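Local coordinates for protein dihydroxyacetone kinase (Citrobacter freundii, PDB 1UN8) that phosphorylates dihydroxyacetone with ATP, using a divalent metal ion, in the second step of the oxidative route of glycerol fermentation, at residues 242-247 with 305-310. Sequence-based numbering, arbitrary orientation.
Sequences DKLLAA and LTAIVL
Leu244 carries the helix side of this contact alone, laying its forked end on the strand between Leu305 and Ala307. Its two methyls divide the work: CD1 lies 4.0 Å from Leu305 CB, while CD2 reaches Ala307 CB at 4.4 Å. The fork sits over the carbonyl oxygen, Leu244 CD1 and CD2 each 4.1 Å from Leu305 O, a grazing contact of methyl with carbonyl oxygen. The two leucines cross at about a right angle, Leu244 meeting the root of the Leu305 side chain rather than its branched tip. In Leu244 chi1 of -84° sets CG anti to the carbonyl carbon, and chi2 of 171° spreads the methyls over the strand. Ala307, two residues along on the same face, has just a methyl to offer; here the backbones come nearest, Leu244 CA and Ala307 CA standing 7.4 Å apart. Thr306 turns its CB to the other face, where its OG1 hydrogen-bonds Ser188 OG.

Helix 233-247 thus packs against strand 301-309, which runs inside a mixed sheet of the Dak1 domain with antiparallel neighbours 186-192 and 254-260. Leu305 and Ala307 pair through their backbones with Leu189 and Phe187, which fixes this strand within the sheet. Ile141 also touches Leu244, and Ile258 touches Leu305, adding to the apolar surroundings.

No hydrogen bond or charge joins the two segments, and they bury only 123 Å² together. Between them the packing rests on one leucine, whereas Lys243 and Ala247 carry the helix over neighbouring strand 186-192; the contact is nonpolar, with little directional preference.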
ATOM      1  N   ASP A 242       1.905  11.816  22.024  1.00 48.72           N
ATOM      2  CA  ASP A 242       2.505  12.302  23.256  1.00 50.35           C
ATOM      3  C   ASP A 242       4.020  12.317  23.112  1.00 49.67           C
ATOM      4  O   ASP A 242       4.661  13.350  23.310  1.00 50.84           O
ATOM      5  CB  ASP A 242       2.117  11.421  24.450  1.00 52.29           C
ATOM      6  CG  ASP A 242       0.692  11.660  24.913  1.00 53.87           C
ATOM      7  OD1 ASP A 242       0.245  12.830  24.866  1.00 53.20           O
ATOM      8  OD2 ASP A 242       0.029  10.686  25.338  1.00 54.77           O
ATOM      9  N   LYS A 243       4.582  11.165  22.751  1.00 48.51           N
ATOM     10  CA  LYS A 243       6.023  11.041  22.586  1.00 47.05           C
ATOM     11  C   LYS A 243       6.561  12.021  21.564  1.00 47.40           C
ATOM     12  O   LYS A 243       7.667  12.538  21.720  1.00 47.69           O
ATOM     13  CB  LYS A 243       6.386   9.606  22.220  1.00 44.14           C
ATOM     14  CG  LYS A 243       6.037   8.659  23.341  1.00 43.97           C
ATOM     15  CD  LYS A 243       6.438   7.234  23.080  1.00 45.44           C
ATOM     16  CE  LYS A 243       6.111   6.376  24.293  1.00 46.05           C
ATOM     17  NZ  LYS A 243       6.717   6.950  25.541  1.00 48.75           N
ATOM     18  N   LEU A 244       5.781  12.297  20.521  1.00 47.01           N
ATOM     19  CA  LEU A 244       6.229  13.260  19.529  1.00 46.55           C
ATOM     20  C   LEU A 244       6.269  14.639  20.172  1.00 46.98           C
ATOM     21  O   LEU A 244       7.242  15.374  20.009  1.00 47.58           O
ATOM     22  CB  LEU A 244       5.296  13.275  18.320  1.00 46.24           C
ATOM     23  CG  LEU A 244       5.566  12.215  17.244  1.00 47.17           C
ATOM     24  CD1 LEU A 244       4.446  12.215  16.223  1.00 44.06           C
ATOM     25  CD2 LEU A 244       6.894  12.493  16.565  1.00 45.51           C
ATOM     26  N   LEU A 245       5.219  14.983  20.919  1.00 46.39           N
ATOM     27  CA  LEU A 245       5.160  16.281  21.574  1.00 46.79           C
ATOM     28  C   LEU A 245       6.287  16.481  22.581  1.00 47.37           C
ATOM     29  O   LEU A 245       6.815  17.588  22.723  1.00 47.98           O
ATOM     30  CB  LEU A 245       3.809  16.475  22.268  1.00 46.00           C
ATOM     31  CG  LEU A 245       2.648  16.859  21.348  1.00 48.09           C
ATOM     32  CD1 LEU A 245       1.387  17.080  22.159  1.00 46.69           C
ATOM     33  CD2 LEU A 245       3.002  18.118  20.568  1.00 47.08           C
ATOM     34  N   ALA A 246       6.659  15.413  23.271  1.00 46.91           N
ATOM     35  CA  ALA A 246       7.728  15.495  24.253  1.00 48.43           C
ATOM     36  C   ALA A 246       9.076  15.784  23.591  1.00 49.52           C
ATOM     37  O   ALA A 246       9.989  16.307  24.234  1.00 51.10           O
ATOM     38  CB  ALA A 246       7.806  14.197  25.054  1.00 46.98           C
ATOM     39  N   ALA A 247       9.209  15.454  22.311  1.00 49.26           N
ATOM     40  CA  ALA A 247      10.467  15.689  21.621  1.00 49.49           C
ATOM     41  C   ALA A 247      10.460  16.978  20.823  1.00 50.40           C
ATOM     42  O   ALA A 247      11.510  17.520  20.512  1.00 50.63           O
ATOM     43  CB  ALA A 247      10.782  14.526  20.710  1.00 48.48           C
ATOM     44  N   LEU A 305       4.724   8.200  12.005  1.00 36.82           N
ATOM     45  CA  LEU A 305       4.322   9.588  12.037  1.00 38.23           C
ATOM     46  C   LEU A 305       5.580  10.426  12.180  1.00 39.12           C
ATOM     47  O   LEU A 305       6.345  10.250  13.134  1.00 38.08           O
ATOM     48  CB  LEU A 305       3.403   9.850  13.220  1.00 38.11           C
ATOM     49  CG  LEU A 305       2.021   9.227  13.119  1.00 39.84           C
ATOM     50  CD1 LEU A 305       1.275   9.417  14.432  1.00 38.30           C
ATOM     51  CD2 LEU A 305       1.270   9.859  11.961  1.00 37.30           C
ATOM     52  N   THR A 306       5.807  11.315  11.214  1.00 40.16           N
ATOM     53  CA  THR A 306       6.969  12.200  11.248  1.00 40.78           C
ATOM     54  C   THR A 306       6.552  13.664  11.343  1.00 42.21           C
ATOM     55  O   THR A 306       5.762  14.148  10.529  1.00 43.20           O
ATOM     56  CB  THR A 306       7.843  12.065  10.004  1.00 38.40           C
ATOM     57  OG1 THR A 306       8.365  10.741   9.918  1.00 38.01           O
ATOM     58  CG2 THR A 306       8.997  13.038  10.082  1.00 39.89           C
ATOM     59  N   ALA A 307       7.080  14.356  12.344  1.00 43.47           N
ATOM     60  CA  ALA A 307       6.792  15.768  12.537  1.00 43.52           C
ATOM     61  C   ALA A 307       8.070  16.553  12.263  1.00 43.74           C
ATOM     62  O   ALA A 307       9.140  16.206  12.763  1.00 42.42           O
ATOM     63  CB  ALA A 307       6.316  16.021  13.963  1.00 41.14           C
ATOM     64  N   ILE A 308       7.953  17.580  11.432  1.00 45.16           N
ATOM     65  CA  ILE A 308       9.075  18.461  11.113  1.00 47.78           C
ATOM     66  C   ILE A 308       8.667  19.887  11.489  1.00 49.33           C
ATOM     67  O   ILE A 308       7.580  20.344  11.123  1.00 48.15           O
ATOM     68  CB  ILE A 308       9.438  18.421   9.618  1.00 46.14           C
ATOM     69  CG1 ILE A 308      10.523  19.454   9.346  1.00 45.04           C
ATOM     70  CG2 ILE A 308       8.207  18.693   8.751  1.00 45.82           C
ATOM     71  CD1 ILE A 308      11.750  18.880   8.674  1.00 47.13           C
ATOM     72  N   VAL A 309       9.533  20.576  12.231  1.00 51.51           N
ATOM     73  CA  VAL A 309       9.258  21.941  12.669  1.00 53.36           C
ATOM     74  C   VAL A 309       9.402  22.907  11.508  1.00 54.24           C
ATOM     75  O   VAL A 309      10.415  22.911  10.815  1.00 54.42           O
ATOM     76  CB  VAL A 309      10.224  22.371  13.794  1.00 54.41           C
ATOM     77  CG1 VAL A 309       9.908  23.793  14.235  1.00 53.42           C
ATOM     78  CG2 VAL A 309      10.110  21.412  14.969  1.00 53.55           C
ATOM     79  N   LEU A 310       8.385  23.729  11.296  1.00 55.86           N
ATOM     80  CA  LEU A 310       8.420  24.686  10.204  1.00 58.78           C
ATOM     81  C   LEU A 310       9.070  26.008  10.608  1.00 61.50           C
ATOM     82  O   LEU A 310       8.394  27.008  10.838  1.00 61.53           O
ATOM     83  CB  LEU A 310       7.001  24.929   9.693  1.00 58.00           C
ATOM     84  CG  LEU A 310       6.267  23.679   9.202  1.00 57.77           C
ATOM     85  CD1 LEU A 310       4.846  24.042   8.796  1.00 56.55           C
ATOM     86  CD2 LEU A 310       7.027  23.071   8.037  1.00 56.54           C
TER